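PDB 4RD8: uncharacterized protein, which is of unknown function but belongs to the DUF5636 family and folds as a compact, single-chain, all-helical protein from Legionella pneumophila. Local coordinates for residues T32-E35 / N36-D40; K73-R76 / T77-E81; S147-E150 / N151-T154; S155-C158 / D159-K163; F210-L213 / R214-K218. The protein carries 3 engineered substitutions. All coordinates share one frame; numbering follows the deposited sequence.

Overall arrangement
Five local contacts, all within one DUF5636 chain, are numbered in chain order: interaction 1 near the end of helix 25-38, interaction 2 on helix 69-85, interaction 3 in the loop after helix 130-144, interaction 4 on helix 157-162 and interaction 5 on helix 211-218. They fall into two groups. Interactions 1, 3 and 4 touch one another through apolar packing and a salt bridge, with centres 11 to 16 Å apart. Interactions 2 and 5 pack together, their centres 13 Å apart. The groups do not touch; their closest pair, interactions 2 and 3, is about 8 Å apart at the nearest atoms. Distant parts of the sequence thus meet in a strandless, helix-packed fold.

Interaction 1: T32-E35 / N36-D40; sequences TKIE and NYLMD
Leu38 lies one helical turn beyond Ile34, and its side chain can be followed along that residue. CB starts 3.7 Å from Ile34 O, and CG comes closer, to 3.4 Å from Ile34 O. With CG anti to the carbonyl carbon (chi1 -63°), the branch runs back along the helix, and CD1 ends 3.9 Å from Ile34 CG2. The two side chains lie side by side and point the same way, as suits apolar branched residues on a buried helix face. Behind them Leu38 N donates to Ile34 O at 2.9 Å, an almost straight bond of 176°. This is the i to i+4 pattern of an alpha helix, here the last turns of helix 25-38; Asp40 then takes the N-cap position of the helix that follows, its carboxylate capping a backbone N weakly. On another side of the turn Asn36 lies alongside Thr32, ND2 standing 3.7 Å from Thr32 CG2. The Thr32 hydroxyl is engaged with Ile28 O. Tyr37 follows a different course: its ring leads away from the turn to meet the Phe148 ring, and its hydroxyl is hydrogen-bonded to Gln47 OE1, so a residue with both an aromatic surface and a polar tip fits there. Met39, present as selenomethionine, bends back over the preceding turn, its CG 3.0 Å and its SE 3.7 Å from Glu35 O.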
loop_
_atom_site.group_PDB
_atom_site.type_symbol
_atom_site.label_atom_id
_atom_site.label_comp_id
_atom_site.label_asym_id
_atom_site.label_seq_id
_atom_site.Cartn_x
_atom_site.Cartn_y
_atom_site.Cartn_z
ATOM N N THR A 32 -10.249 5.546 8.905
ATOM C CA THR A 32 -10.730 6.842 8.476
ATOM C C THR A 32 -9.551 7.763 8.187
ATOM O O THR A 32 -9.554 8.488 7.191
ATOM C CB THR A 32 -11.646 7.453 9.537
ATOM O OG1 THR A 32 -12.768 6.585 9.727
ATOM C CG2 THR A 32 -12.128 8.828 9.113
ATOM N N LYS A 33 -8.533 7.714 9.044
ATOM C CA LYS A 33 -7.335 8.526 8.838
ATOM C C LYS A 33 -6.616 8.130 7.537
ATOM O O LYS A 33 -6.194 9.001 6.768
ATOM C CB LYS A 33 -6.402 8.418 10.052
ATOM C CG LYS A 33 -6.994 8.991 11.339
ATOM C CD LYS A 33 -7.174 10.493 11.257
ATOM C CE LYS A 33 -5.848 11.229 11.371
ATOM N NZ LYS A 33 -5.329 11.233 12.766
ATOM N N ILE A 34 -6.504 6.829 7.291
ATOM C CA ILE A 34 -5.885 6.325 6.061
ATOM C C ILE A 34 -6.662 6.783 4.835
ATOM O O ILE A 34 -6.074 7.256 3.863
ATOM C CB ILE A 34 -5.762 4.791 6.085
ATOM C CG1 ILE A 34 -4.706 4.394 7.115
ATOM C CG2 ILE A 34 -5.404 4.245 4.709
ATOM C CD1 ILE A 34 -4.590 2.898 7.319
ATOM N N GLU A 35 -7.985 6.667 4.895
ATOM C CA GLU A 35 -8.833 7.054 3.771
ATOM C C GLU A 35 -8.653 8.536 3.486
ATOM O O GLU A 35 -8.535 8.948 2.335
ATOM C CB GLU A 35 -10.303 6.753 4.079
ATOM C CG GLU A 35 -11.229 6.877 2.887
ATOM C CD GLU A 35 -12.686 6.900 3.294
ATOM O OE1 GLU A 35 -12.997 7.531 4.330
ATOM O OE2 GLU A 35 -13.520 6.291 2.586
ATOM N N ASN A 36 -8.614 9.338 4.544
ATOM C CA ASN A 36 -8.502 10.780 4.394
ATOM C C ASN A 36 -7.134 11.204 3.867
ATOM O O ASN A 36 -7.014 12.227 3.197
ATOM C CB ASN A 36 -8.807 11.482 5.722
ATOM C CG ASN A 36 -10.288 11.490 6.050
ATOM O OD1 ASN A 36 -11.132 11.311 5.170
ATOM N ND2 ASN A 36 -10.612 11.711 7.321
ATOM N N TYR A 37 -6.114 10.413 4.187
ATOM C CA TYR A 37 -4.752 10.663 3.730
ATOM C C TYR A 37 -4.624 10.337 2.238
ATOM O O TYR A 37 -4.192 11.169 1.446
ATOM C CB TYR A 37 -3.749 9.857 4.578
ATOM C CG TYR A 37 -2.355 9.782 3.977
ATOM C CD1 TYR A 37 -1.554 10.913 3.877
ATOM C CD2 TYR A 37 -1.851 8.579 3.504
ATOM C CE1 TYR A 37 -0.282 10.846 3.322
ATOM C CE2 TYR A 37 -0.590 8.499 2.945
ATOM C CZ TYR A 37 0.193 9.631 2.860
ATOM O OH TYR A 37 1.443 9.551 2.302
ATOM N N LEU A 38 -5.037 9.140 1.849
ATOM C CA LEU A 38 -4.929 8.723 0.446
ATOM C C LEU A 38 -5.758 9.563 -0.531
ATOM O O LEU A 38 -5.426 9.642 -1.714
ATOM C CB LEU A 38 -5.279 7.230 0.300
ATOM C CG LEU A 38 -4.339 6.284 1.055
ATOM C CD1 LEU A 38 -4.812 4.845 0.921
ATOM C CD2 LEU A 38 -2.890 6.414 0.572
HETATM N N MSE A 39 -6.828 10.193 -0.044
HETATM C CA MSE A 39 -7.634 11.090 -0.869
HETATM C C MSE A 39 -6.955 12.437 -1.046
HETATM O O MSE A 39 -7.374 13.245 -1.865
HETATM C CB MSE A 39 -9.012 11.335 -0.244
HETATM C CG MSE A 39 -9.885 10.112 -0.100
HETATM SE SE MSE A 39 -11.560 10.534 0.828
HETATM C CE MSE A 39 -11.090 12.303 1.497
ATOM N N ASP A 40 -5.912 12.671 -0.255
ATOM C CA ASP A 40 -5.229 13.957 -0.208
ATOM C C ASP A 40 -3.933 13.852 -1.008
ATOM O O ASP A 40 -2.897 13.453 -0.484
ATOM C CB ASP A 40 -4.940 14.316 1.253
ATOM C CG ASP A 40 -4.369 15.709 1.432
ATOM O OD1 ASP A 40 -3.964 16.359 0.446
ATOM O OD2 ASP A 40 -4.307 16.157 2.595
#

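Interaction 2: K73-R76 / T77-E81; sequences KQLR and TLIQE
Leu75 and Ile79, one turn apart on helix 69-85, turn their branches across each other at an angle rather than lying parallel. Leu75 CG stands 3.7 Å from Ile79 CD1, and Leu75 CD1 is 3.8 Å from that same methyl. Ile79 CG1 is anti to its carbonyl carbon (chi1 -73°), which sends CD1 back over the previous turn, where it meets the leucine. Branched aliphatic side chains suit this buried face, where several helices converge. Beneath them Ile79 N donates to Leu75 O at 2.8 Å.

The side chains of Gln74 and Thr77 also cross, with Gln74 OE1 and Thr77 OG1 3.8 Å apart, but the hydroxyl turns to the backbone. Thr77 OG1 sits between its backbone N and carbonyl carbon (chi1 54°), which folds the hydroxyl against the preceding turn, 2.9 Å from Gln74 O and 3.2 Å from Lys73 O. Its single proton could serve either carbonyl. Threonine suits this partly exposed place because the helix backbone can take up its hydroxyl. OG1 is also reached weakly by Arg58 NH2, while Gln74 OE1 accepts bonds from Lys62 NZ and Arg58 NE.

Arg76 leaves the helix on another side for a salt bridge with Glu128. Around this amphipathic segment, Leu75 and Leu78 pack on helix 41-61, Ile79 faces helix 130-144 at Ala132, Ile133 and Cys136, and helix 211-218 adjoins Leu75.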
loop_
_atom_site.group_PDB
_atom_site.type_symbol
_atom_site.label_atom_id
_atom_site.label_comp_id
_atom_site.label_asym_id
_atom_site.label_seq_id
_atom_site.Cartn_x
_atom_site.Cartn_y
_atom_site.Cartn_z
ATOM N N LYS A 73 15.421 -4.252 -8.284
ATOM C CA LYS A 73 15.702 -5.028 -7.084
ATOM C C LYS A 73 15.809 -4.113 -5.868
ATOM O O LYS A 73 15.285 -4.425 -4.805
ATOM C CB LYS A 73 16.988 -5.838 -7.266
ATOM C CG LYS A 73 17.112 -7.029 -6.332
ATOM C CD LYS A 73 18.299 -6.887 -5.389
ATOM C CE LYS A 73 18.490 -8.150 -4.556
ATOM N NZ LYS A 73 19.728 -8.080 -3.724
ATOM N N GLN A 74 16.479 -2.974 -6.031
ATOM C CA GLN A 74 16.658 -2.032 -4.928
ATOM C C GLN A 74 15.343 -1.439 -4.419
ATOM O O GLN A 74 15.155 -1.282 -3.212
ATOM C CB GLN A 74 17.639 -0.923 -5.312
ATOM C CG GLN A 74 19.082 -1.381 -5.318
ATOM C CD GLN A 74 19.455 -2.089 -4.037
ATOM O OE1 GLN A 74 19.248 -1.565 -2.942
ATOM N NE2 GLN A 74 19.997 -3.294 -4.163
ATOM N N LEU A 75 14.440 -1.108 -5.337
ATOM C CA LEU A 75 13.122 -0.599 -4.957
ATOM C C LEU A 75 12.329 -1.654 -4.187
ATOM O O LEU A 75 11.659 -1.344 -3.205
ATOM C CB LEU A 75 12.330 -0.156 -6.191
ATOM C CG LEU A 75 10.869 0.238 -5.933
ATOM C CD1 LEU A 75 10.793 1.383 -4.945
ATOM C CD2 LEU A 75 10.172 0.620 -7.230
ATOM N N ARG A 76 12.405 -2.901 -4.642
ATOM C CA ARG A 76 11.694 -4.001 -3.984
ATOM C C ARG A 76 12.205 -4.236 -2.568
ATOM O O ARG A 76 11.418 -4.462 -1.649
ATOM C CB ARG A 76 11.815 -5.290 -4.801
ATOM C CG ARG A 76 10.638 -5.563 -5.726
ATOM C CD ARG A 76 11.104 -5.917 -7.124
ATOM N NE ARG A 76 10.205 -6.851 -7.800
ATOM C CZ ARG A 76 9.352 -6.523 -8.766
ATOM N NH1 ARG A 76 9.264 -5.270 -9.190
ATOM N NH2 ARG A 76 8.584 -7.456 -9.311
ATOM N N THR A 77 13.521 -4.180 -2.397
ATOM C CA THR A 77 14.109 -4.381 -1.082
ATOM C C THR A 77 13.814 -3.185 -0.180
ATOM O O THR A 77 13.584 -3.354 1.014
ATOM C CB THR A 77 15.628 -4.679 -1.154
ATOM O OG1 THR A 77 16.281 -3.642 -1.890
ATOM C CG2 THR A 77 15.874 -6.012 -1.850
ATOM N N LEU A 78 13.808 -1.980 -0.749
ATOM C CA LEU A 78 13.400 -0.798 0.008
ATOM C C LEU A 78 11.948 -0.917 0.461
ATOM O O LEU A 78 11.626 -0.655 1.625
ATOM C CB LEU A 78 13.593 0.486 -0.812
ATOM C CG LEU A 78 12.998 1.779 -0.239
ATOM C CD1 LEU A 78 13.591 2.101 1.131
ATOM C CD2 LEU A 78 13.218 2.952 -1.207
ATOM N N ILE A 79 11.069 -1.308 -0.458
ATOM C CA ILE A 79 9.663 -1.513 -0.113
ATOM C C ILE A 79 9.527 -2.549 1.017
ATOM O O ILE A 79 8.803 -2.317 1.998
ATOM C CB ILE A 79 8.836 -1.928 -1.357
ATOM C CG1 ILE A 79 8.642 -0.708 -2.284
ATOM C CG2 ILE A 79 7.498 -2.535 -0.945
ATOM C CD1 ILE A 79 8.218 -1.058 -3.712
ATOM N N GLN A 80 10.240 -3.671 0.900
ATOM C CA GLN A 80 10.184 -4.705 1.935
ATOM C C GLN A 80 10.681 -4.212 3.298
ATOM O O GLN A 80 10.125 -4.583 4.334
ATOM C CB GLN A 80 10.961 -5.967 1.537
ATOM C CG GLN A 80 10.797 -7.087 2.565
ATOM C CD GLN A 80 9.327 -7.469 2.779
ATOM O OE1 GLN A 80 8.697 -8.036 1.886
ATOM N NE2 GLN A 80 8.776 -7.142 3.951
ATOM N N GLU A 81 11.734 -3.398 3.307
ATOM C CA GLU A 81 12.256 -2.882 4.572
ATOM C C GLU A 81 11.229 -1.999 5.285
ATOM O O GLU A 81 11.037 -2.112 6.498
ATOM C CB GLU A 81 13.583 -2.141 4.359
ATOM C CG GLU A 81 14.710 -3.063 3.906
ATOM C CD GLU A 81 15.938 -2.319 3.418
ATOM O OE1 GLU A 81 16.041 -1.089 3.636
ATOM O OE2 GLU A 81 16.811 -2.977 2.811
#

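Interaction 3: S147-E150 / N151-T154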
loop_
_atom_site.group_PDB
_atom_site.type_symbol
_atom_site.label_atom_id
_atom_site.label_comp_id
_atom_site.label_asym_id
_atom_site.label_seq_id
_atom_site.Cartn_x
_atom_site.Cartn_y
_atom_site.Cartn_z
ATOM N N SER A 147 0.642 11.358 14.828
ATOM C CA SER A 147 -0.787 11.626 15.016
ATOM C C SER A 147 -1.651 11.066 13.894
ATOM O O SER A 147 -2.845 10.852 14.076
ATOM C CB SER A 147 -1.042 13.127 15.189
ATOM O OG SER A 147 -0.849 13.838 13.978
ATOM N N PHE A 148 -1.041 10.845 12.738
ATOM C CA PHE A 148 -1.740 10.263 11.601
ATOM C C PHE A 148 -2.418 8.952 11.981
ATOM O O PHE A 148 -3.589 8.736 11.670
ATOM C CB PHE A 148 -0.762 10.048 10.447
ATOM C CG PHE A 148 -1.300 9.192 9.334
ATOM C CD1 PHE A 148 -2.522 9.481 8.744
ATOM C CD2 PHE A 148 -0.570 8.115 8.857
ATOM C CE1 PHE A 148 -3.010 8.705 7.717
ATOM C CE2 PHE A 148 -1.050 7.330 7.818
ATOM C CZ PHE A 148 -2.275 7.629 7.246
ATOM N N LEU A 149 -1.687 8.075 12.660
ATOM C CA LEU A 149 -2.273 6.804 13.089
ATOM C C LEU A 149 -2.444 6.766 14.605
ATOM O O LEU A 149 -2.256 5.722 15.236
ATOM C CB LEU A 149 -1.474 5.604 12.574
ATOM C CG LEU A 149 -1.414 5.480 11.045
ATOM C CD1 LEU A 149 -0.690 4.198 10.595
ATOM C CD2 LEU A 149 -2.836 5.542 10.452
ATOM N N GLU A 150 -2.802 7.920 15.167
ATOM C CA GLU A 150 -3.194 8.024 16.570
ATOM C C GLU A 150 -2.092 7.507 17.497
ATOM O O GLU A 150 -2.365 6.967 18.571
ATOM C CB GLU A 150 -4.514 7.287 16.814
ATOM C CG GLU A 150 -5.596 7.627 15.778
ATOM C CD GLU A 150 -6.062 9.065 15.864
ATOM O OE1 GLU A 150 -6.220 9.582 16.993
ATOM O OE2 GLU A 150 -6.279 9.684 14.800
ATOM N N ASN A 151 -0.848 7.692 17.057
ATOM C CA ASN A 151 0.335 7.343 17.843
ATOM C C ASN A 151 0.465 5.859 18.181
ATOM O O ASN A 151 1.054 5.505 19.212
ATOM C CB ASN A 151 0.414 8.183 19.120
ATOM C CG ASN A 151 1.833 8.333 19.621
ATOM O OD1 ASN A 151 2.788 8.189 18.854
ATOM N ND2 ASN A 151 1.983 8.607 20.907
ATOM N N ILE A 152 -0.084 4.992 17.334
ATOM C CA ILE A 152 0.192 3.564 17.474
ATOM C C ILE A 152 1.668 3.362 17.124
ATOM O O ILE A 152 2.236 4.150 16.360
ATOM C CB ILE A 152 -0.713 2.659 16.591
ATOM C CG1 ILE A 152 -0.447 2.873 15.100
ATOM C CG2 ILE A 152 -2.182 2.887 16.914
ATOM C CD1 ILE A 152 -1.092 1.801 14.220
ATOM N N PRO A 153 2.305 2.339 17.708
ATOM C CA PRO A 153 3.692 2.066 17.314
ATOM C C PRO A 153 3.769 1.674 15.845
ATOM O O PRO A 153 2.875 0.982 15.340
ATOM C CB PRO A 153 4.067 0.861 18.181
ATOM C CG PRO A 153 3.202 1.006 19.404
ATOM C CD PRO A 153 1.887 1.529 18.869
ATOM N N THR A 154 4.822 2.106 15.163
ATOM C CA THR A 154 4.949 1.828 13.737
ATOM C C THR A 154 4.929 0.319 13.488
ATOM O O THR A 154 4.305 -0.155 12.541
ATOM C CB THR A 154 6.236 2.459 13.171
ATOM O OG1 THR A 154 6.150 3.888 13.295
ATOM C CG2 THR A 154 6.424 2.084 11.703
#
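Leu149 and Ile152 are brought together by two intervening residues with positive phi, 57° at Glu150 and 62° at Asn151, which make a type I' beta turn. Asparagine tolerates this left-handed conformation better than most residues with a side chain, so Asn151 suits its place; Glu150 adopts it too. The turn is closed by Ile152 N, which donates to Leu149 O at 3.1 Å. The bond is nearly straight at the hydrogen, 168°, although the donor lies well above the carbonyl plane.

The side chains at the two ends meet beside this bond. Ile152 CG1, placed between its own backbone N and carbonyl carbon, turns back over the turn to within 3.9 Å of Leu149 CB and 3.4 Å of Leu149 O. Ile152 CG2 is 3.3 Å from the same Leu149 O. One methyl of the leucine, CD2, stands 3.6 Å above the plane of the Phe148 ring, offset toward the rim. Apolar residues suit both ends of the turn because they are buried, whereas the two central residues are exposed. Glu150 bends its carboxylate away, and OE2 accepts bonds from Lys33 NZ, in a salt bridge, and from Gln29 NE2.

Lying between helices 130-144 and 157-162, the loop packs Leu149 against Leu30 and Ile34 of helix 25-38 and against Ile157 and Ile161, while Ile152 O accepts a bond from Arg142 NE of helix 130-144.

Interaction 4: S155-C158 / D159-K163; sequences SEIC and DRIYK
Cys158 O receives Lys163 N at 2.9 Å, an i to i+5 bond that marks a wider, pi-type turn in helix 157-162, whereas Ile161 N keeps the ordinary i to i+4 partner, Ile157 O, which Tyr162 N also reaches weakly. Within this turn Tyr162 CD2 lies 3.9 Å from Cys158 SG. With SG anti to the backbone N (chi1 -171°), the sulfur approaches the ring obliquely in a sulfur-aromatic contact. A small polarisable side chain fits beside the buried ring, which meets the Trp135 ring edge-to-face and whose hydroxyl is hydrogen-bonded to Phe114 O.

At the start of the helix Glu156 holds the N-cap position and forms a salt bridge with Arg160 one turn on. The extended arginine chain puts NE and NH2 equally far from Glu156 OE1, 2.7 Å each. This one oxygen lies at the guanidinium edge, near its plane, and takes both N-H groups through strongly bent, individually weak bonds; the carboxylate plane is turned 26° from the guanidinium. Long charged residues suit this outer face, and an acid near the N-terminal end would also be favoured by the helix dipole. A water donates to Ser155 O and accepts from Asp159 N, each at 2.8 Å, bridging the pair. Farther along, Lys163 NZ reaches the syn side of Asp159 OD1 at 2.8 Å, lying 34° out of the carboxylate plane.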
loop_
_atom_site.group_PDB
_atom_site.type_symbol
_atom_site.label_atom_id
_atom_site.label_comp_id
_atom_site.label_asym_id
_atom_site.label_seq_id
_atom_site.Cartn_x
_atom_site.Cartn_y
_atom_site.Cartn_z
ATOM N N SER A 155 5.565 -0.429 14.383
ATOM C CA SER A 155 5.682 -1.879 14.235
ATOM C C SER A 155 4.343 -2.602 14.413
ATOM O O SER A 155 4.257 -3.809 14.177
ATOM C CB SER A 155 6.699 -2.430 15.232
ATOM O OG SER A 155 6.240 -2.277 16.563
ATOM N N GLU A 156 3.307 -1.875 14.834
ATOM C CA GLU A 156 1.984 -2.489 15.031
ATOM C C GLU A 156 0.979 -2.152 13.935
ATOM O O GLU A 156 -0.187 -2.518 14.034
ATOM C CB GLU A 156 1.418 -2.146 16.421
ATOM C CG GLU A 156 2.292 -2.697 17.549
ATOM C CD GLU A 156 1.756 -2.403 18.938
ATOM O OE1 GLU A 156 0.690 -1.761 19.059
ATOM O OE2 GLU A 156 2.408 -2.813 19.925
ATOM N N ILE A 157 1.435 -1.467 12.893
ATOM C CA ILE A 157 0.551 -1.089 11.792
ATOM C C ILE A 157 -0.030 -2.335 11.122
ATOM O O ILE A 157 -1.224 -2.389 10.815
ATOM C CB ILE A 157 1.294 -0.216 10.755
ATOM C CG1 ILE A 157 1.467 1.204 11.298
ATOM C CG2 ILE A 157 0.522 -0.149 9.440
ATOM C CD1 ILE A 157 2.428 2.056 10.474
ATOM N N CYS A 158 0.799 -3.351 10.916
ATOM C CA CYS A 158 0.322 -4.572 10.249
ATOM C C CYS A 158 -0.758 -5.267 11.092
ATOM O O CYS A 158 -1.861 -5.542 10.612
ATOM C CB CYS A 158 1.476 -5.531 9.978
ATOM S SG CYS A 158 0.981 -6.923 8.931
ATOM N N ASP A 159 -0.453 -5.526 12.362
ATOM C CA ASP A 159 -1.414 -6.200 13.227
ATOM C C ASP A 159 -2.699 -5.397 13.464
ATOM O O ASP A 159 -3.792 -5.962 13.476
ATOM C CB ASP A 159 -0.789 -6.540 14.585
ATOM C CG ASP A 159 0.260 -7.636 14.495
ATOM O OD1 ASP A 159 0.402 -8.259 13.426
ATOM O OD2 ASP A 159 0.939 -7.883 15.511
ATOM N N ARG A 160 -2.566 -4.092 13.677
ATOM C CA ARG A 160 -3.724 -3.277 14.061
ATOM C C ARG A 160 -4.618 -2.869 12.893
ATOM O O ARG A 160 -5.783 -2.518 13.089
ATOM C CB ARG A 160 -3.277 -2.019 14.801
ATOM C CG ARG A 160 -2.754 -2.287 16.190
ATOM C CD ARG A 160 -2.524 -0.988 16.917
ATOM N NE ARG A 160 -1.859 -1.207 18.198
ATOM C CZ ARG A 160 -2.054 -0.459 19.280
ATOM N NH1 ARG A 160 -2.907 0.554 19.244
ATOM N NH2 ARG A 160 -1.396 -0.733 20.400
ATOM N N ILE A 161 -4.058 -2.867 11.689
ATOM C CA ILE A 161 -4.816 -2.419 10.524
ATOM C C ILE A 161 -4.851 -3.435 9.377
ATOM O O ILE A 161 -5.911 -3.988 9.048
ATOM C CB ILE A 161 -4.296 -1.056 9.997
ATOM C CG1 ILE A 161 -4.179 -0.032 11.144
ATOM C CG2 ILE A 161 -5.235 -0.523 8.939
ATOM C CD1 ILE A 161 -3.311 1.187 10.786
ATOM N N TYR A 162 -3.698 -3.680 8.766
ATOM C CA TYR A 162 -3.623 -4.524 7.567
ATOM C C TYR A 162 -4.245 -5.909 7.736
ATOM O O TYR A 162 -5.072 -6.322 6.933
ATOM C CB TYR A 162 -2.169 -4.662 7.134
ATOM C CG TYR A 162 -1.945 -5.466 5.863
ATOM C CD1 TYR A 162 -2.084 -4.876 4.612
ATOM C CD2 TYR A 162 -1.549 -6.784 5.919
ATOM C CE1 TYR A 162 -1.840 -5.600 3.442
ATOM C CE2 TYR A 162 -1.311 -7.525 4.754
ATOM C CZ TYR A 162 -1.460 -6.916 3.518
ATOM O OH TYR A 162 -1.211 -7.655 2.373
ATOM N N LYS A 163 -3.857 -6.635 8.777
ATOM C CA LYS A 163 -4.376 -7.992 8.964
ATOM C C LYS A 163 -5.876 -8.019 9.096
ATOM O O LYS A 163 -6.518 -8.973 8.664
ATOM C CB LYS A 163 -3.740 -8.689 10.178
ATOM C CG LYS A 163 -2.247 -8.987 10.019
ATOM C CD LYS A 163 -1.736 -9.745 11.249
ATOM C CE LYS A 163 -0.295 -10.169 11.106
ATOM N NZ LYS A 163 0.151 -10.879 12.346
HETATM O O HOH W 1 2.140 -5.427 13.343
#

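Interaction 5: F210-L213 / R214-K218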
loop_
_atom_site.group_PDB
_atom_site.type_symbol
_atom_site.label_atom_id
_atom_site.label_comp_id
_atom_site.label_asym_id
_atom_site.label_seq_id
_atom_site.Cartn_x
_atom_site.Cartn_y
_atom_site.Cartn_z
ATOM N N PHE A 210 9.212 13.003 -8.485
ATOM C CA PHE A 210 9.729 11.660 -8.212
ATOM C C PHE A 210 10.283 10.913 -9.432
ATOM O O PHE A 210 9.881 9.777 -9.707
ATOM C CB PHE A 210 8.706 10.807 -7.466
ATOM C CG PHE A 210 7.278 11.069 -7.854
ATOM C CD1 PHE A 210 6.763 10.584 -9.049
ATOM C CD2 PHE A 210 6.432 11.765 -6.996
ATOM C CE1 PHE A 210 5.434 10.812 -9.396
ATOM C CE2 PHE A 210 5.101 11.993 -7.337
ATOM C CZ PHE A 210 4.605 11.517 -8.537
ATOM N N PRO A 211 11.244 11.534 -10.134
ATOM C CA PRO A 211 11.749 11.008 -11.407
ATOM C C PRO A 211 12.437 9.650 -11.286
ATOM O O PRO A 211 12.374 8.861 -12.232
ATOM C CB PRO A 211 12.759 12.069 -11.844
ATOM C CG PRO A 211 13.222 12.691 -10.574
ATOM C CD PRO A 211 12.013 12.713 -9.690
ATOM N N VAL A 212 13.078 9.383 -10.150
ATOM C CA VAL A 212 13.782 8.120 -9.953
ATOM C C VAL A 212 12.811 6.976 -9.698
ATOM O O VAL A 212 12.923 5.909 -10.310
ATOM C CB VAL A 212 14.821 8.220 -8.822
ATOM C CG1 VAL A 212 15.458 6.867 -8.566
ATOM C CG2 VAL A 212 15.887 9.240 -9.186
ATOM N N LEU A 213 11.855 7.204 -8.802
ATOM C CA LEU A 213 10.805 6.232 -8.541
ATOM C C LEU A 213 10.047 5.940 -9.832
ATOM O O LEU A 213 9.688 4.797 -10.111
ATOM C CB LEU A 213 9.856 6.755 -7.457
ATOM C CG LEU A 213 8.637 5.900 -7.086
ATOM C CD1 LEU A 213 9.049 4.494 -6.661
ATOM C CD2 LEU A 213 7.799 6.571 -5.993
ATOM N N ARG A 214 9.837 6.979 -10.631
ATOM C CA ARG A 214 9.072 6.852 -11.866
ATOM C C ARG A 214 9.751 5.945 -12.893
ATOM O O ARG A 214 9.129 5.026 -13.426
ATOM C CB ARG A 214 8.816 8.236 -12.470
ATOM C CG ARG A 214 8.411 8.213 -13.933
ATOM C CD ARG A 214 8.407 9.614 -14.525
ATOM N NE ARG A 214 8.632 9.596 -15.967
ATOM C CZ ARG A 214 8.574 10.665 -16.754
ATOM N NH1 ARG A 214 8.292 11.857 -16.245
ATOM N NH2 ARG A 214 8.798 10.543 -18.054
ATOM N N GLU A 215 11.027 6.200 -13.158
ATOM C CA GLU A 215 11.764 5.452 -14.173
ATOM C C GLU A 215 11.938 3.981 -13.779
ATOM O O GLU A 215 11.834 3.094 -14.626
ATOM C CB GLU A 215 13.125 6.098 -14.428
ATOM C CG GLU A 215 13.905 5.494 -15.588
ATOM C CD GLU A 215 15.223 6.201 -15.822
ATOM O OE1 GLU A 215 15.450 7.250 -15.181
ATOM O OE2 GLU A 215 16.032 5.713 -16.641
ATOM N N VAL A 216 12.191 3.730 -12.495
ATOM C CA VAL A 216 12.371 2.366 -11.999
ATOM C C VAL A 216 11.102 1.531 -12.175
ATOM O O VAL A 216 11.165 0.381 -12.608
ATOM C CB VAL A 216 12.837 2.348 -10.521
ATOM C CG1 VAL A 216 12.864 0.921 -9.974
ATOM C CG2 VAL A 216 14.208 3.004 -10.386
ATOM N N ILE A 217 9.955 2.121 -11.849
ATOM C CA ILE A 217 8.662 1.446 -11.988
ATOM C C ILE A 217 8.316 1.146 -13.457
ATOM O O ILE A 217 7.790 0.076 -13.769
ATOM C CB ILE A 217 7.540 2.248 -11.280
ATOM C CG1 ILE A 217 7.640 2.050 -9.766
ATOM C CG2 ILE A 217 6.164 1.827 -11.762
ATOM C CD1 ILE A 217 6.588 2.801 -8.971
ATOM N N LYS A 218 8.630 2.079 -14.354
ATOM C CA LYS A 218 8.498 1.841 -15.788
ATOM C C LYS A 218 9.409 0.701 -16.245
ATOM O O LYS A 218 9.063 -0.062 -17.149
ATOM C CB LYS A 218 8.864 3.103 -16.574
ATOM C CG LYS A 218 7.773 4.157 -16.685
ATOM C CD LYS A 218 8.150 5.173 -17.765
ATOM C CE LYS A 218 7.087 6.242 -17.949
ATOM N NZ LYS A 218 7.200 7.318 -16.943
#
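Regular i to i+4 packing along a short helix defines this contact: Leu213 and Ile217 pack their side chains together one turn apart on helix 211-218, the last helix of the modelled chain. The two lie side by side and point the same way, with Leu213 CD1 3.8 Å from Ile217 CD1. A chi1 of -76° sets Ile217 CG1 over the turn before it, 3.4 Å from Leu213 O. Val212 and Val216 repeat the pattern more loosely, CG1 of the first and CG2 of the second being 4.4 Å apart. Short apolar side chains suit close packing here, Val212 against helix 41-61 and Val216 beside Ala71 of helix 69-85.

The backbone fixes this spacing. Phe210, at the N-cap position, offers its O to Arg214 N at 2.9 Å, and Ile217 N donates to Leu213 O at 3.2 Å. Pro211 suits the first turn, where its lack of an N-H costs no helical hydrogen bond, and its own O accepts from Glu215 N at 3.1 Å. Two amides of that first turn are met from outside: Asn52 OD1 accepts from Leu213 N and, weakly, from Val212 N.

Asn52 belongs to helix 41-61, on which Phe210 and Val212 also pack. Leu213, Val216 and Ile217 together rest on Leu75 of helix 69-85, and Ile217 extends to Ile202 of helix 195-204.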